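Local structure of ribonuclease T2 (Homo sapiens, 3T0O) at residues E49-S54 and G95-Q100; W55-E60 and N82-W87. The protein cleaves single-stranded RNA, preferentially between purine and uridine residues, and so degrades microbial RNA into fragments that are sensed by TLR8 in innate immunity. One frame throughout, in Å; residues are numbered along the deposited sequence. Where two conformers were deposited one is given.

Interaction 1 of 2, residues E49-S54 and G95-Q100; sequences EGCNRS and GTCAAQ. With NAG (2-acetamido-2-deoxy-beta-D-glucopyranose), chain B.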
loop_
_atom_site.group_PDB
_atom_site.type_symbol
_atom_site.label_atom_id
_atom_site.label_comp_id
_atom_site.label_asym_id
_atom_site.label_seq_id
_atom_site.Cartn_x
_atom_site.Cartn_y
_atom_site.Cartn_z
ATOM N N GLU A 49 7.076 -9.039 12.484
ATOM C CA GLU A 49 6.027 -9.731 11.713
ATOM C C GLU A 49 5.657 -11.029 12.369
ATOM O O GLU A 49 6.445 -11.616 13.133
ATOM C CB GLU A 49 6.507 -10.085 10.312
ATOM C CG GLU A 49 7.092 -8.947 9.533
ATOM C CD GLU A 49 7.610 -9.400 8.189
ATOM O OE1 GLU A 49 8.134 -10.533 8.097
ATOM O OE2 GLU A 49 7.439 -8.616 7.233
ATOM N N GLY A 50 4.418 -11.474 12.134
ATOM C CA GLY A 50 4.039 -12.809 12.530
ATOM C C GLY A 50 3.985 -12.974 14.050
ATOM O O GLY A 50 4.516 -13.951 14.647
ATOM N N CYS A 51 3.351 -12.007 14.705
ATOM C CA CYS A 51 3.463 -11.882 16.176
ATOM C C CYS A 51 2.547 -12.792 16.966
ATOM O O CYS A 51 2.673 -12.893 18.192
ATOM C CB CYS A 51 3.137 -10.443 16.542
ATOM S SG CYS A 51 4.513 -9.353 16.116
ATOM N N ASN A 52 1.579 -13.423 16.310
ATOM C CA ASN A 52 0.669 -14.231 17.138
ATOM C C ASN A 52 0.010 -15.292 16.287
ATOM O O ASN A 52 -1.036 -15.073 15.644
ATOM C CB ASN A 52 -0.369 -13.333 17.797
ATOM C CG ASN A 52 -1.159 -14.031 18.869
ATOM O OD1 ASN A 52 -1.212 -15.261 18.923
ATOM N ND2 ASN A 52 -1.774 -13.221 19.760
ATOM N N ARG A 53 0.648 -16.462 16.258
ATOM C CA ARG A 53 0.131 -17.532 15.405
ATOM C C ARG A 53 -1.221 -18.073 15.905
ATOM O O ARG A 53 -1.974 -18.686 15.109
ATOM C CB ARG A 53 1.182 -18.650 15.268
ATOM N N SER A 54 -1.542 -17.828 17.187
ATOM C CA SER A 54 -2.817 -18.193 17.803
ATOM C C SER A 54 -3.931 -17.194 17.614
ATOM O O SER A 54 -4.975 -17.347 18.262
ATOM C CB SER A 54 -2.676 -18.399 19.316
ATOM O OG SER A 54 -1.646 -19.335 19.591
ATOM N N GLY A 95 -0.881 -7.397 11.165
ATOM C CA GLY A 95 -1.935 -6.885 12.104
ATOM C C GLY A 95 -1.718 -7.433 13.504
ATOM O O GLY A 95 -1.875 -6.679 14.458
ATOM N N THR A 96 -1.294 -8.693 13.647
ATOM C CA THR A 96 -1.106 -9.253 14.982
ATOM C C THR A 96 -0.042 -8.456 15.718
ATOM O O THR A 96 -0.134 -8.299 16.902
ATOM C CB THR A 96 -0.718 -10.750 14.936
ATOM O OG1 THR A 96 0.477 -10.859 14.182
ATOM C CG2 THR A 96 -1.857 -11.540 14.298
ATOM N N CYS A 97 0.977 -7.973 15.007
ATOM C CA CYS A 97 2.006 -7.081 15.618
ATOM C C CYS A 97 1.498 -5.658 15.880
ATOM O O CYS A 97 1.723 -5.067 16.949
ATOM C CB CYS A 97 3.219 -6.994 14.686
ATOM S SG CYS A 97 3.941 -8.645 14.301
ATOM N N ALA A 98 0.725 -5.139 14.911
ATOM C CA ALA A 98 0.190 -3.772 15.001
ATOM C C ALA A 98 -0.763 -3.681 16.171
ATOM O O ALA A 98 -0.922 -2.599 16.788
ATOM C CB ALA A 98 -0.550 -3.408 13.714
ATOM N N ALA A 99 -1.330 -4.832 16.568
ATOM C CA ALA A 99 -2.317 -4.840 17.701
ATOM C C ALA A 99 -1.766 -4.508 19.088
ATOM O O ALA A 99 -2.504 -4.385 20.052
ATOM C CB ALA A 99 -3.010 -6.188 17.760
ATOM N N GLN A 100 -0.452 -4.411 19.212
ATOM C CA GLN A 100 0.132 -3.826 20.410
ATOM C C GLN A 100 -0.318 -2.401 20.661
ATOM O O GLN A 100 -0.204 -1.903 21.780
ATOM C CB GLN A 100 1.615 -3.815 20.235
ATOM C CG GLN A 100 2.148 -5.158 20.250
ATOM C CD GLN A 100 3.583 -5.157 19.835
ATOM O OE1 GLN A 100 4.339 -4.178 20.102
ATOM N NE2 GLN A 100 3.956 -6.198 19.158
HETATM C C1 NAG B . -2.564 -13.780 20.836
HETATM C C2 NAG B . -2.161 -13.045 22.116
HETATM C C3 NAG B . -3.174 -13.369 23.230
HETATM C C4 NAG B . -4.630 -13.150 22.792
HETATM C C5 NAG B . -4.849 -13.905 21.483
HETATM C C6 NAG B . -6.206 -13.574 20.846
HETATM C C7 NAG B . 0.179 -12.573 22.478
HETATM C C8 NAG B . 1.543 -13.034 22.891
HETATM N N2 NAG B . -0.824 -13.477 22.529
HETATM O O3 NAG B . -2.900 -12.689 24.457
HETATM O O4 NAG B . -5.522 -13.700 23.736
HETATM O O5 NAG B . -3.896 -13.416 20.555
HETATM O O6 NAG B . -6.340 -12.163 20.869
HETATM O O7 NAG B . -0.015 -11.438 22.133
HETATM O O HOH W 1 -0.807 -10.285 18.984
#
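T96 OG1 is gripped by one hydrogen bond, to the carbonyl O of E92 a turn earlier in helix 84-98, while two backbone nitrogens of the loop come close to it. C51 N lies 3.1 Å from T96 OG1, and N52 N stands farther off. OG1 is wedged between its own backbone N and carbonyl carbon (chi1 58°), which lets it reach E92 while facing the loop. The T96 CB meets N52 CB alongside, at 3.9 Å. One residue on, the covalent link closes: C51 SG and C97 SG are 2.0 Å apart in a disulfide whose chi3 of 99° is right-handed. Both sulfurs sit anti to their carbonyl carbons, and the two alpha carbons are brought to 5.0 Å. The C97 sulfur also lies against the loop backbone, 3.5 Å from E49 CA. G50, with a positive phi of 68°, turns the chain there and makes a backbone hydrogen bond with K93, the residue whose NZ also forms a salt bridge with E49 OE1. Just after C51, N52 carries a sugar, its ND2 bonded to NAG C1 at 1.4 Å. A water joins this glycan stem to the helix: it accepts from N52 ND2, donates to T96 O at 3.0 Å, and donates weakly to the NAG acetamide O7. N52 OD1 folds back to take a weak bond from S54 N, an Asx-turn-like closure of the N-R-S sequon. A disulfide thus ties the glycosylated loop after strand 39-45 to the C-terminal end of the helix that bears E90 and H94, two of the probable active-site residues of the RNase T2 fold.

Interaction 2 of 2, residues W55-E60 and N82-W87; sequences WPFNLE and NRSRFW. With NAG (2-acetamido-2-deoxy-beta-D-glucopyranose), chain B.
The capped first turn of helix 84-98 packs against the loop between strand 39-45 and helix 66-72, F57 and L59 meeting S84 and W87. F57 carries its ring out with CG anti to the backbone N (chi1 -177°) and lies beside the W87 side chain, both pointing the same way. Its tip does the touching: F57 CZ is 3.8 Å from W87 CB, and the carbonyl carbon of W87 stands over the centre of the ring. The opposite face has L59 N above it, toward the rim, so the phenyl ring is sandwiched between helix backbone and its own loop. L59 straddles S84 with both branches, CD1 and CD2 each 4.0 Å from S84 CB. L59 CD1 also approaches the W87 indole edge-on, 4.1 Å from CE3. W87 NE1 bonds to W73 O, which helps set the rotation of the indole, and the two tryptophan rings meet edge-to-face. Just before the helix, N82 OD1 accepts twice from S84, from OG at 2.9 Å and from N at 3.1 Å. Both donors stand above the carbonyl plane; the second is a capping bond, and the first draws the hydroxyl toward N82 and holds it between the S84 backbone N and carbonyl carbon (chi1 89°). Loop and helix are joined again by hydrogen bonds from F57 N to E92 OE2 and from W91 NE1 to W55 O. At the start of 55-60, next to 49-54, the N52-linked NAG leans on W55, its O6 over the centre of the indole, 3.4 Å from CD2. This is apolar packing of a loop against a helix start capped by N82, at the N-terminal end of the helix that carries the probable active-site residues E90 and H94 of the RNase T2 fold.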
loop_
_atom_site.group_PDB
_atom_site.type_symbol
_atom_site.label_atom_id
_atom_site.label_comp_id
_atom_site.label_asym_id
_atom_site.label_seq_id
_atom_site.Cartn_x
_atom_site.Cartn_y
_atom_site.Cartn_z
ATOM N N TRP A 55 -3.732 -16.164 16.772
ATOM C CA TRP A 55 -4.810 -15.185 16.575
ATOM C C TRP A 55 -5.133 -15.110 15.093
ATOM O O TRP A 55 -4.729 -14.206 14.400
ATOM C CB TRP A 55 -4.373 -13.810 17.076
ATOM C CG TRP A 55 -5.445 -12.791 17.242
ATOM C CD1 TRP A 55 -6.780 -12.893 16.888
ATOM C CD2 TRP A 55 -5.255 -11.449 17.708
ATOM N NE1 TRP A 55 -7.413 -11.705 17.143
ATOM C CE2 TRP A 55 -6.496 -10.802 17.645
ATOM C CE3 TRP A 55 -4.126 -10.734 18.163
ATOM C CZ2 TRP A 55 -6.671 -9.491 18.078
ATOM C CZ3 TRP A 55 -4.289 -9.433 18.583
ATOM C CH2 TRP A 55 -5.551 -8.804 18.505
ATOM N N PRO A 56 -5.857 -16.097 14.591
ATOM C CA PRO A 56 -6.102 -16.166 13.169
ATOM C C PRO A 56 -7.026 -15.065 12.682
ATOM O O PRO A 56 -7.888 -14.553 13.424
ATOM C CB PRO A 56 -6.763 -17.528 12.995
ATOM C CG PRO A 56 -7.412 -17.788 14.351
ATOM C CD PRO A 56 -6.408 -17.259 15.303
ATOM N N PHE A 57 -6.828 -14.747 11.415
ATOM C CA PHE A 57 -7.763 -13.877 10.696
ATOM C C PHE A 57 -9.165 -14.458 10.793
ATOM O O PHE A 57 -9.353 -15.674 10.664
ATOM C CB PHE A 57 -7.356 -13.835 9.244
ATOM C CG PHE A 57 -8.190 -12.933 8.420
ATOM C CD1 PHE A 57 -8.281 -11.586 8.729
ATOM C CD2 PHE A 57 -9.010 -13.456 7.411
ATOM C CE1 PHE A 57 -9.119 -10.716 7.975
ATOM C CE2 PHE A 57 -9.815 -12.602 6.640
ATOM C CZ PHE A 57 -9.869 -11.252 6.885
ATOM N N ASN A 58 -10.128 -13.562 10.995
ATOM C CA ASN A 58 -11.531 -13.948 11.093
ATOM C C ASN A 58 -12.316 -12.914 10.254
ATOM O O ASN A 58 -12.589 -11.781 10.678
ATOM C CB ASN A 58 -11.974 -13.959 12.550
ATOM C CG ASN A 58 -13.416 -14.368 12.708
ATOM O OD1 ASN A 58 -14.111 -14.559 11.707
ATOM N ND2 ASN A 58 -13.888 -14.502 13.959
ATOM N N LEU A 59 -12.674 -13.333 9.052
ATOM C CA LEU A 59 -13.367 -12.461 8.134
ATOM C C LEU A 59 -14.645 -11.845 8.733
ATOM O O LEU A 59 -14.964 -10.679 8.531
ATOM C CB LEU A 59 -13.631 -13.231 6.842
ATOM C CG LEU A 59 -14.217 -12.433 5.683
ATOM C CD1 LEU A 59 -13.241 -11.350 5.237
ATOM C CD2 LEU A 59 -14.477 -13.464 4.512
ATOM N N GLU A 60 -15.366 -12.658 9.484
ATOM C CA GLU A 60 -16.585 -12.207 10.141
ATOM C C GLU A 60 -16.422 -10.911 10.933
ATOM O O GLU A 60 -17.339 -10.086 10.985
ATOM C CB GLU A 60 -17.116 -13.323 11.054
ATOM C CG GLU A 60 -17.605 -14.518 10.261
ATOM N N ASN A 82 -10.283 -16.040 -3.881
ATOM C CA ASN A 82 -10.698 -15.780 -2.527
ATOM C C ASN A 82 -9.898 -14.584 -2.034
ATOM O O ASN A 82 -8.733 -14.727 -1.645
ATOM C CB ASN A 82 -10.361 -16.954 -1.647
ATOM C CG ASN A 82 -10.919 -16.796 -0.263
ATOM O OD1 ASN A 82 -11.335 -15.675 0.140
ATOM N ND2 ASN A 82 -10.966 -17.916 0.487
ATOM N N ARG A 83 -10.484 -13.396 -2.093
ATOM C CA ARG A 83 -9.766 -12.174 -1.772
ATOM C C ARG A 83 -9.332 -12.150 -0.291
ATOM O O ARG A 83 -8.393 -11.464 0.132
ATOM C CB ARG A 83 -10.706 -10.998 -2.086
ATOM C CG ARG A 83 -10.024 -9.762 -2.418
ATOM C CD ARG A 83 -11.054 -8.662 -2.710
ATOM N NE ARG A 83 -11.610 -8.654 -4.083
ATOM C CZ ARG A 83 -12.818 -9.128 -4.440
ATOM N NH1 ARG A 83 -13.649 -9.736 -3.580
ATOM N NH2 ARG A 83 -13.183 -9.014 -5.708
ATOM N N SER A 84 -10.016 -12.936 0.511
ATOM C CA SER A 84 -9.720 -12.919 1.900
ATOM C C SER A 84 -8.356 -13.615 2.198
ATOM O O SER A 84 -7.800 -13.411 3.276
ATOM C CB SER A 84 -10.917 -13.376 2.745
ATOM O OG SER A 84 -10.807 -14.750 2.863
ATOM N N ARG A 85 -7.790 -14.405 1.272
ATOM C CA ARG A 85 -6.442 -14.974 1.482
ATOM C C ARG A 85 -5.432 -13.867 1.660
ATOM O O ARG A 85 -4.513 -13.943 2.474
ATOM C CB ARG A 85 -5.960 -15.847 0.318
ATOM C CG ARG A 85 -6.880 -16.935 -0.140
ATOM C CD ARG A 85 -6.137 -17.815 -1.170
ATOM N NE ARG A 85 -4.869 -18.355 -0.668
ATOM C CZ ARG A 85 -4.121 -19.251 -1.320
ATOM N NH1 ARG A 85 -4.512 -19.701 -2.509
ATOM N NH2 ARG A 85 -2.986 -19.710 -0.789
ATOM N N PHE A 86 -5.569 -12.805 0.891
ATOM C CA PHE A 86 -4.625 -11.664 1.042
ATOM C C PHE A 86 -4.786 -10.968 2.361
ATOM O O PHE A 86 -3.816 -10.678 3.016
ATOM C CB PHE A 86 -4.865 -10.744 -0.161
ATOM C CG PHE A 86 -4.185 -9.424 -0.124
ATOM C CD1 PHE A 86 -2.883 -9.305 0.252
ATOM C CD2 PHE A 86 -4.865 -8.281 -0.575
ATOM C CE1 PHE A 86 -2.244 -8.041 0.242
ATOM C CE2 PHE A 86 -4.274 -7.074 -0.603
ATOM C CZ PHE A 86 -2.943 -6.927 -0.168
ATOM N N TRP A 87 -6.043 -10.714 2.744
ATOM C CA TRP A 87 -6.264 -9.976 3.986
ATOM C C TRP A 87 -5.824 -10.857 5.171
ATOM O O TRP A 87 -5.310 -10.313 6.161
ATOM C CB TRP A 87 -7.771 -9.646 4.089
ATOM C CG TRP A 87 -8.185 -8.775 3.010
ATOM C CD1 TRP A 87 -7.428 -7.842 2.339
ATOM C CD2 TRP A 87 -9.476 -8.763 2.425
ATOM N NE1 TRP A 87 -8.215 -7.232 1.354
ATOM C CE2 TRP A 87 -9.464 -7.772 1.381
ATOM C CE3 TRP A 87 -10.631 -9.498 2.653
ATOM C CZ2 TRP A 87 -10.616 -7.493 0.609
ATOM C CZ3 TRP A 87 -11.758 -9.222 1.905
ATOM C CH2 TRP A 87 -11.737 -8.258 0.886
HETATM C C1 NAG B . -2.564 -13.780 20.836
HETATM C C2 NAG B . -2.161 -13.045 22.116
HETATM C C3 NAG B . -3.174 -13.369 23.230
HETATM C C4 NAG B . -4.630 -13.150 22.792
HETATM C C5 NAG B . -4.849 -13.905 21.483
HETATM C C6 NAG B . -6.206 -13.574 20.846
HETATM C C7 NAG B . 0.179 -12.573 22.478
HETATM C C8 NAG B . 1.543 -13.034 22.891
HETATM N N2 NAG B . -0.824 -13.477 22.529
HETATM O O3 NAG B . -2.900 -12.689 24.457
HETATM O O4 NAG B . -5.522 -13.700 23.736
HETATM O O5 NAG B . -3.896 -13.416 20.555
HETATM O O6 NAG B . -6.340 -12.163 20.869
HETATM O O7 NAG B . -0.015 -11.438 22.133
#

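In the fold
Both interactions fasten the loop between strand 39-45 and helix 66-72 to helix 84-98, at its two ends: interaction 1 holds the C-terminal end, interaction 2 the first turn. Their centres are 14 Å apart. The chain order is 49-54, 55-60, 82-87, 95-100, so interaction 2 falls within the span that the disulfide closes. The two meet at W55, whose CZ3 packs 3.6 Å from A99 CB, and share the NAG carried by N52. The loop therefore contacts the helix on both sides of E90 and H94, two of the probable active-site residues, with E49 of interaction 1 near H94 and W87 of interaction 2 near E90.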